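D-isomer specific 2-hydroxyacid dehydrogenase NAD-binding (Xanthobacter autotrophicus, PDB 4XA8) binds NADPH and is probably a nicotinamide-dependent oxidoreductase interconverting D-2-hydroxyacids and 2-oxoacids. Local coordinates at residues 144-149 against 167-172; 199-204 against 227-232; 7-12 against 32-37. All coordinates share one frame; numbering follows the deposited sequence.

Interaction 1 (144-149 against 167-172)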
loop_
_atom_site.group_PDB
_atom_site.type_symbol
_atom_site.label_atom_id
_atom_site.label_comp_id
_atom_site.label_asym_id
_atom_site.label_seq_id
_atom_site.Cartn_x
_atom_site.Cartn_y
_atom_site.Cartn_z
ATOM N N GLU A 144 3.013 1.079 17.729
ATOM C CA GLU A 144 3.183 -0.221 18.317
ATOM C C GLU A 144 3.744 -1.265 17.331
ATOM O O GLU A 144 4.100 -2.355 17.733
ATOM C CB GLU A 144 1.916 -0.687 19.078
ATOM C CG GLU A 144 0.746 -1.183 18.287
ATOM C CD GLU A 144 -0.516 -1.321 19.159
ATOM O OE1 GLU A 144 -1.235 -0.332 19.447
ATOM O OE2 GLU A 144 -0.787 -2.465 19.528
ATOM N N ILE A 145 3.884 -0.912 16.058
ATOM C CA ILE A 145 4.353 -1.866 15.049
ATOM C C ILE A 145 5.822 -1.650 14.675
ATOM O O ILE A 145 6.228 -0.615 14.107
ATOM C CB ILE A 145 3.462 -1.835 13.801
ATOM C CG1 ILE A 145 2.001 -2.092 14.209
ATOM C CG2 ILE A 145 3.923 -2.894 12.778
ATOM C CD1 ILE A 145 1.019 -2.004 13.049
ATOM N N ARG A 146 6.617 -2.643 14.989
ATOM C CA ARG A 146 8.054 -2.570 14.775
ATOM C C ARG A 146 8.400 -3.083 13.394
ATOM O O ARG A 146 8.116 -4.246 13.079
ATOM C CB ARG A 146 8.777 -3.398 15.828
ATOM C CG ARG A 146 8.495 -2.922 17.232
ATOM C CD ARG A 146 8.992 -3.930 18.246
ATOM N NE ARG A 146 10.190 -3.453 18.937
ATOM C CZ ARG A 146 10.923 -4.181 19.788
ATOM N NH1 ARG A 146 10.600 -5.442 20.070
ATOM N NH2 ARG A 146 11.978 -3.634 20.375
ATOM N N VAL A 147 9.019 -2.245 12.580
ATOM C CA VAL A 147 9.312 -2.569 11.147
ATOM C C VAL A 147 10.846 -2.413 11.020
ATOM O O VAL A 147 11.411 -1.367 11.389
ATOM C CB VAL A 147 8.637 -1.580 10.170
ATOM C CG1 VAL A 147 8.887 -1.926 8.708
ATOM C CG2 VAL A 147 7.129 -1.452 10.430
ATOM N N GLY A 148 11.485 -3.468 10.561
ATOM C CA GLY A 148 12.922 -3.545 10.416
ATOM C C GLY A 148 13.275 -3.522 8.935
ATOM O O GLY A 148 12.819 -4.391 8.166
ATOM N N VAL A 149 14.141 -2.597 8.537
ATOM C CA VAL A 149 14.686 -2.588 7.156
ATOM C C VAL A 149 16.133 -3.165 7.181
ATOM O O VAL A 149 17.019 -2.579 7.828
ATOM C CB VAL A 149 14.689 -1.137 6.619
ATOM C CG1 VAL A 149 15.226 -1.061 5.188
ATOM C CG2 VAL A 149 13.311 -0.568 6.637
ATOM N N GLY A 167 4.846 6.899 11.194
ATOM C CA GLY A 167 4.659 6.694 12.612
ATOM C C GLY A 167 5.095 5.320 13.147
ATOM O O GLY A 167 4.996 5.061 14.333
ATOM N N PHE A 168 5.541 4.420 12.271
ATOM C CA PHE A 168 5.989 3.100 12.721
ATOM C C PHE A 168 7.226 3.174 13.611
ATOM O O PHE A 168 7.974 4.168 13.566
ATOM C CB PHE A 168 6.303 2.202 11.504
ATOM C CG PHE A 168 5.091 1.890 10.669
ATOM C CD1 PHE A 168 4.092 1.132 11.189
ATOM C CD2 PHE A 168 4.951 2.400 9.373
ATOM C CE1 PHE A 168 2.943 0.829 10.451
ATOM C CE2 PHE A 168 3.804 2.126 8.610
ATOM C CZ PHE A 168 2.801 1.334 9.148
ATOM N N ASP A 169 7.420 2.164 14.451
ATOM C CA ASP A 169 8.680 2.035 15.191
ATOM C C ASP A 169 9.732 1.404 14.232
ATOM O O ASP A 169 9.835 0.164 14.129
ATOM C CB ASP A 169 8.430 1.176 16.438
ATOM C CG ASP A 169 9.657 1.043 17.338
ATOM O OD1 ASP A 169 10.772 1.472 16.966
ATOM O OD2 ASP A 169 9.489 0.426 18.397
ATOM N N VAL A 170 10.425 2.261 13.473
ATOM C CA VAL A 170 11.270 1.809 12.352
ATOM C C VAL A 170 12.704 1.564 12.841
ATOM O O VAL A 170 13.293 2.396 13.536
ATOM C CB VAL A 170 11.240 2.789 11.162
ATOM C CG1 VAL A 170 12.071 2.296 9.982
ATOM C CG2 VAL A 170 9.819 3.047 10.718
ATOM N N ARG A 171 13.214 0.373 12.534
ATOM C CA ARG A 171 14.597 0.035 12.805
ATOM C C ARG A 171 15.285 -0.274 11.507
ATOM O O ARG A 171 14.633 -0.642 10.558
ATOM C CB ARG A 171 14.709 -1.116 13.855
ATOM C CG ARG A 171 13.719 -2.260 13.654
ATOM C CD ARG A 171 13.927 -3.488 14.564
ATOM N NE ARG A 171 13.793 -3.079 15.925
ATOM C CZ ARG A 171 14.272 -3.659 17.001
ATOM N NH1 ARG A 171 14.912 -4.842 17.014
ATOM N NH2 ARG A 171 14.048 -3.029 18.124
ATOM N N GLY A 172 16.610 -0.155 11.467
ATOM C CA GLY A 172 17.350 -0.570 10.314
ATOM C C GLY A 172 18.612 -1.311 10.746
ATOM O O GLY A 172 19.122 -1.119 11.879
#

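Interaction 2 (199-204 against 227-232)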
loop_
_atom_site.group_PDB
_atom_site.type_symbol
_atom_site.label_atom_id
_atom_site.label_comp_id
_atom_site.label_asym_id
_atom_site.label_seq_id
_atom_site.Cartn_x
_atom_site.Cartn_y
_atom_site.Cartn_z
ATOM N N SER A 199 11.863 -7.214 15.252
ATOM C CA SER A 199 11.163 -6.778 14.020
ATOM C C SER A 199 9.913 -7.637 13.777
ATOM O O SER A 199 10.013 -8.805 13.374
ATOM C CB SER A 199 12.078 -6.901 12.811
ATOM O OG SER A 199 13.203 -6.035 12.898
ATOM N N GLU A 200 8.739 -7.050 13.951
ATOM C CA GLU A 200 7.485 -7.699 13.600
ATOM C C GLU A 200 7.281 -7.840 12.094
ATOM O O GLU A 200 6.753 -8.844 11.639
ATOM C CB GLU A 200 6.283 -6.930 14.188
ATOM C CG GLU A 200 4.993 -7.666 13.941
ATOM C CD GLU A 200 3.749 -6.978 14.502
ATOM O OE1 GLU A 200 3.831 -6.203 15.485
ATOM O OE2 GLU A 200 2.682 -7.229 13.944
ATOM N N ILE A 201 7.669 -6.814 11.342
ATOM C CA ILE A 201 7.682 -6.838 9.874
ATOM C C ILE A 201 9.111 -6.617 9.469
ATOM O O ILE A 201 9.777 -5.671 9.978
ATOM C CB ILE A 201 6.794 -5.724 9.282
ATOM C CG1 ILE A 201 5.349 -5.887 9.766
ATOM C CG2 ILE A 201 6.806 -5.726 7.776
ATOM C CD1 ILE A 201 4.471 -4.700 9.526
ATOM N N VAL A 202 9.631 -7.439 8.552
ATOM C CA VAL A 202 11.017 -7.213 8.133
ATOM C C VAL A 202 11.060 -6.997 6.615
ATOM O O VAL A 202 10.312 -7.636 5.862
ATOM C CB VAL A 202 11.984 -8.347 8.617
ATOM C CG1 VAL A 202 11.645 -9.647 7.948
ATOM C CG2 VAL A 202 13.442 -8.032 8.325
ATOM N N VAL A 203 11.872 -6.019 6.177
ATOM C CA VAL A 203 12.025 -5.698 4.705
ATOM C C VAL A 203 13.450 -5.976 4.289
ATOM O O VAL A 203 14.402 -5.305 4.738
ATOM C CB VAL A 203 11.641 -4.255 4.330
ATOM C CG1 VAL A 203 11.569 -4.105 2.829
ATOM C CG2 VAL A 203 10.330 -3.835 4.964
ATOM N N VAL A 204 13.636 -6.969 3.439
ATOM C CA VAL A 204 14.988 -7.256 2.913
ATOM C C VAL A 204 15.329 -6.316 1.736
ATOM O O VAL A 204 14.682 -6.365 0.665
ATOM C CB VAL A 204 15.108 -8.684 2.385
ATOM C CG1 VAL A 204 16.562 -8.962 1.963
ATOM C CG2 VAL A 204 14.681 -9.690 3.443
ATOM N N GLY A 227 5.391 -15.485 14.012
ATOM C CA GLY A 227 4.342 -14.631 13.485
ATOM C C GLY A 227 4.814 -13.422 12.700
ATOM O O GLY A 227 4.003 -12.605 12.300
ATOM N N ALA A 228 6.112 -13.325 12.439
ATOM C CA ALA A 228 6.665 -12.221 11.734
ATOM C C ALA A 228 6.132 -12.173 10.311
ATOM O O ALA A 228 5.704 -13.177 9.748
ATOM C CB ALA A 228 8.202 -12.278 11.715
ATOM N N LYS A 229 6.157 -10.968 9.754
ATOM C CA LYS A 229 5.772 -10.711 8.363
ATOM C C LYS A 229 7.017 -10.301 7.543
ATOM O O LYS A 229 7.778 -9.449 7.959
ATOM C CB LYS A 229 4.685 -9.655 8.342
ATOM C CG LYS A 229 3.499 -10.144 9.206
ATOM C CD LYS A 229 2.634 -9.070 9.769
ATOM C CE LYS A 229 1.324 -9.624 10.352
ATOM N NZ LYS A 229 0.164 -8.898 9.699
ATOM N N PHE A 230 7.212 -10.956 6.396
ATOM C CA PHE A 230 8.485 -10.923 5.655
ATOM C C PHE A 230 8.271 -10.355 4.237
ATOM O O PHE A 230 7.417 -10.834 3.491
ATOM C CB PHE A 230 8.991 -12.353 5.597
ATOM C CG PHE A 230 10.377 -12.508 5.064
ATOM C CD1 PHE A 230 10.581 -12.689 3.701
ATOM C CD2 PHE A 230 11.478 -12.518 5.906
ATOM C CE1 PHE A 230 11.845 -12.858 3.184
ATOM C CE2 PHE A 230 12.761 -12.711 5.388
ATOM C CZ PHE A 230 12.934 -12.876 4.033
ATOM N N ILE A 231 9.051 -9.329 3.874
ATOM C CA ILE A 231 8.971 -8.668 2.592
ATOM C C ILE A 231 10.373 -8.744 1.944
ATOM O O ILE A 231 11.358 -8.337 2.576
ATOM C CB ILE A 231 8.608 -7.207 2.753
ATOM C CG1 ILE A 231 7.207 -7.088 3.341
ATOM C CG2 ILE A 231 8.690 -6.450 1.421
ATOM C CD1 ILE A 231 6.951 -5.739 3.944
ATOM N N ASN A 232 10.454 -9.256 0.712
ATOM C CA ASN A 232 11.769 -9.334 -0.021
ATOM C C ASN A 232 11.711 -8.561 -1.307
ATOM O O ASN A 232 10.935 -8.921 -2.202
ATOM C CB ASN A 232 12.164 -10.744 -0.337
ATOM C CG ASN A 232 13.617 -10.842 -0.771
ATOM O OD1 ASN A 232 14.367 -9.868 -0.675
ATOM N ND2 ASN A 232 14.002 -12.003 -1.272
HETATM O O HOH W 1 1.708 -6.569 11.448
#

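Interaction 3 (7-12 against 32-37)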
loop_
_atom_site.group_PDB
_atom_site.type_symbol
_atom_site.label_atom_id
_atom_site.label_comp_id
_atom_site.label_asym_id
_atom_site.label_seq_id
_atom_site.Cartn_x
_atom_site.Cartn_y
_atom_site.Cartn_z
ATOM N N SER A 7 25.293 2.798 -36.986
ATOM C CA SER A 7 26.253 1.972 -37.721
ATOM C C SER A 7 26.398 0.553 -37.122
ATOM O O SER A 7 27.446 -0.079 -37.282
ATOM C CB SER A 7 27.628 2.668 -37.782
ATOM N N GLY A 8 25.355 0.056 -36.450
ATOM C CA GLY A 8 25.395 -1.236 -35.766
ATOM C C GLY A 8 24.096 -1.539 -35.019
ATOM O O GLY A 8 23.347 -0.615 -34.673
ATOM N N ALA A 9 23.828 -2.817 -34.744
ATOM C CA ALA A 9 22.537 -3.225 -34.156
ATOM C C ALA A 9 22.610 -3.394 -32.644
ATOM O O ALA A 9 23.678 -3.706 -32.072
ATOM C CB ALA A 9 22.044 -4.523 -34.793
ATOM N N LEU A 10 21.476 -3.156 -31.992
ATOM C CA LEU A 10 21.312 -3.501 -30.596
ATOM C C LEU A 10 20.504 -4.768 -30.456
ATOM O O LEU A 10 19.447 -4.905 -31.077
ATOM C CB LEU A 10 20.573 -2.386 -29.851
ATOM C CG LEU A 10 20.420 -2.640 -28.350
ATOM C CD1 LEU A 10 20.475 -1.331 -27.571
ATOM C CD2 LEU A 10 19.123 -3.408 -28.075
ATOM N N VAL A 11 20.982 -5.675 -29.606
ATOM C CA VAL A 11 20.251 -6.887 -29.245
ATOM C C VAL A 11 19.746 -6.782 -27.800
ATOM O O VAL A 11 20.493 -6.382 -26.910
ATOM C CB VAL A 11 21.105 -8.182 -29.409
ATOM C CG1 VAL A 11 22.256 -8.237 -28.409
ATOM C CG2 VAL A 11 20.243 -9.417 -29.213
ATOM N N PHE A 12 18.494 -7.171 -27.608
ATOM C CA PHE A 12 17.821 -7.179 -26.319
ATOM C C PHE A 12 17.561 -8.610 -25.843
ATOM O O PHE A 12 17.014 -9.457 -26.610
ATOM C CB PHE A 12 16.429 -6.550 -26.501
ATOM C CG PHE A 12 15.607 -6.490 -25.240
ATOM C CD1 PHE A 12 14.809 -7.544 -24.857
ATOM C CD2 PHE A 12 15.629 -5.349 -24.441
ATOM C CE1 PHE A 12 14.017 -7.454 -23.704
ATOM C CE2 PHE A 12 14.868 -5.278 -23.277
ATOM C CZ PHE A 12 14.049 -6.331 -22.937
ATOM N N GLY A 32 15.577 4.596 -36.785
ATOM C CA GLY A 32 16.456 3.763 -37.592
ATOM C C GLY A 32 17.592 3.122 -36.818
ATOM O O GLY A 32 18.564 2.670 -37.420
ATOM N N LEU A 33 17.500 3.063 -35.488
ATOM C CA LEU A 33 18.428 2.204 -34.736
ATOM C C LEU A 33 17.861 0.809 -34.946
ATOM O O LEU A 33 16.651 0.641 -34.905
ATOM C CB LEU A 33 18.469 2.548 -33.244
ATOM C CG LEU A 33 19.254 1.587 -32.324
ATOM C CD1 LEU A 33 20.727 1.625 -32.638
ATOM C CD2 LEU A 33 19.048 1.884 -30.841
ATOM N N ASP A 34 18.730 -0.166 -35.199
ATOM C CA ASP A 34 18.324 -1.546 -35.451
ATOM C C ASP A 34 18.322 -2.269 -34.117
ATOM O O ASP A 34 19.372 -2.402 -33.484
ATOM C CB ASP A 34 19.336 -2.203 -36.396
ATOM C CG ASP A 34 18.902 -3.592 -36.872
ATOM O OD1 ASP A 34 17.775 -4.040 -36.564
ATOM O OD2 ASP A 34 19.695 -4.220 -37.593
ATOM N N VAL A 35 17.147 -2.704 -33.698
ATOM C CA VAL A 35 16.942 -3.307 -32.398
ATOM C C VAL A 35 16.423 -4.678 -32.715
ATOM O O VAL A 35 15.443 -4.827 -33.464
ATOM C CB VAL A 35 15.900 -2.569 -31.514
ATOM C CG1 VAL A 35 15.790 -3.233 -30.141
ATOM C CG2 VAL A 35 16.246 -1.104 -31.328
ATOM N N ARG A 36 17.093 -5.684 -32.174
ATOM C CA ARG A 36 16.733 -7.046 -32.411
ATOM C C ARG A 36 16.454 -7.691 -31.066
ATOM O O ARG A 36 17.287 -7.645 -30.138
ATOM C CB ARG A 36 17.871 -7.749 -33.116
ATOM C CG ARG A 36 18.330 -7.032 -34.373
ATOM C CD ARG A 36 19.532 -7.715 -34.981
ATOM N NE ARG A 36 20.012 -6.945 -36.108
ATOM C CZ ARG A 36 21.042 -7.286 -36.874
ATOM N NH1 ARG A 36 21.738 -8.400 -36.643
ATOM N NH2 ARG A 36 21.371 -6.498 -37.883
ATOM N N ILE A 37 15.264 -8.280 -30.960
ATOM C CA ILE A 37 14.822 -8.893 -29.703
ATOM C C ILE A 37 15.179 -10.360 -29.770
ATOM O O ILE A 37 14.684 -11.081 -30.651
ATOM C CB ILE A 37 13.312 -8.700 -29.487
ATOM C CG1 ILE A 37 13.010 -7.202 -29.376
ATOM C CG2 ILE A 37 12.832 -9.394 -28.202
ATOM C CD1 ILE A 37 11.528 -6.852 -29.551
HETATM O O HOH W 2 21.355 0.245 -36.111
#

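Interaction 1 (144-149 against 167-172)
Val147 O is held twice from the facing strand: Arg171 N donates a hydrogen bond to it (2.8 Å, 172° at the hydrogen), arriving almost along the C=O axis, and the CA-H of Val170 makes a weaker contact. This pairing closes the first beta-alpha-beta unit of the Rossmann fold, strands 146-150 and 169-174 running parallel on either side of helix 154-165 in sequence. Val147 N and Val149 N reach back to Asp169 O and Arg171 O, and Asp169 N meets Ile145 O more bent (141°). The side chain of Val149 lies about 4 Å from Gly156, which with Leu152 belongs to the NADPH site.

On the face bearing Arg146, Asp169 and Arg171, charge gathers. Arg146 bends at chi3, so that Asp169 OD2 lies at the edge of its guanidinium in a long salt bridge, 4.0 Å from Arg146 NE. Arg171 starts from the crowded chi1 position (43°), and its CZ comes over one face of the Arg146 group. Arg146 NH2 and Arg171 NH2 are 3.1 Å apart, two donors of like charge and no hydrogen bond; the Asp169 carboxylate may temper the repulsion, and Phe195 O engages Arg171 NH1.

On the other face, helices 103-119 and 154-165 cover Val147; Phe168, just before its strand, touches the former. Val147 CG2 lies 3.9 Å from Phe168 CB, oblique to the ring, and Ile145 CB touches the ring edge at Phe168 CD1.

Interaction 2 (199-204 against 227-232)
Phe230 and Val202 lie side by side, pointing the same way from neighbouring parallel strands, and this pair sets the pattern of the contact. Phe230 has CG anti to its backbone N (chi1 -171°), whereas Val202 places CG1 in the crowded position between N and carbonyl carbon; that branch comes within 3.5 Å of Phe230 CD2, approaching the ring obliquely. Further along, Val204 crosses the same ring, its CG2 3.7 Å from Phe230 CZ, and its CB rests against Asn232 OD1 at 3.4 Å. That oxygen accepts from Ala234 N, an NADPH-site residue, which fixes the amide where the strand leads into the site.

On the reverse face Val203 and Ile231 also run alongside each other, CG1 against CG2. Ile231 swings CD1 across to Ile201 CG2 (3.8 Å), while helix 103-119 covers Val203 and Ile231. Lys229 crosses Ile201 obliquely and then carries NZ away from the partner strand.

Four backbone hydrogen bonds join strands 201-204 and 228-232 of this Rossmann sheet; the straightest, Val204 N to Ile231 O, has 173° at the hydrogen, and Ile231 N to Val202 O is more bent (149°).

The charged ends are spent elsewhere. Lys229 NZ forms salt bridges with Asp121 and Glu255, and Glu200 OE1 pairs with Arg140. Glu200 OE2 and Lys229 NZ are 5.2 Å apart, not in contact; a water 2.8 Å from Glu200 OE2 lies between them, only weakly met by Lys229 NZ. Cohesion therefore comes from main-chain bonds and branched apolar groups, while the salt bridges go to residues outside the two strands.

Interaction 3 (7-12 against 32-37)
The guanidinium of Arg36 carries Ala9 CB over one face, 3.3 Å above the plane and offset toward the rim, and has the carboxylate of Asp34 at its edge. CG anti to the carbonyl carbon (chi1 -53°) and a chain extended from CG to NE bring the group alongside Asp34 of its own strand, where NE and NH2 grip it side-on, both donating to OD2. The shorter bond runs from Arg36 NH2 to Asp34 OD2, 2.8 Å; OD2 lies close to the guanidinium plane, whereas both nitrogens approach it from above the carboxylate plane. Glu51 shares NH2 and Asp48 O takes NH1, so the cation, held flat between several acceptors, probably offsets the charges of Asp34 and Glu51 and would keep both carboxylates ionised. The Phe12 ring, the other flat group, meets Ile37 obliquely, 4.3 Å from Phe12 CD1 to Ile37 CG2, and packs against Trp22 of helix 19-29 with planes at about 35°.

On the Phe12 face, Leu10 and Val35 lie side by side, CD2 against CG1 at 3.9 Å. The backbone bonds are short and close to the C=O axes: Leu10 N to Asp34 O, Arg36 N to Leu10 O (2.7 Å), and Phe12 N to Arg36 O. Ahead of the first direct bond, one water bridges the segments, donating to Gly8 O (2.6 Å) and accepting from Asp34 N.

Strands 9-13 and 34-37, linked through helix 19-29, form a beta-alpha-beta unit at one edge of a parallel five-stranded sheet of order 2-1-3-4-5, the flavodoxin-like topology of the N-terminal, substrate-binding domain in D-2-hydroxyacid dehydrogenases.

Along the chain, interaction 3 closes before interaction 1 opens, and interaction 2 comes last. Each joins the two parallel strands of a beta-alpha-beta unit. Interactions 1 and 2 share the seven-stranded sheet of the nucleotide-binding domain, their centres 10 Å apart, because strands 146-150 and 201-204 are neighbours; probable hydrogen bonds from Gly148 N to Ile201 O and from Val203 N to Gly148 O splice them. Interaction 3 belongs to a separate five-stranded sheet on the opposite side of the chain's centre, 47 Å from interaction 1 and 43 Å from interaction 2, centre to centre. The same unit thus builds both domains, with several NADPH-site residues, among them Leu152, Gly156, Val233 and Ala234, beside interactions 1 and 2.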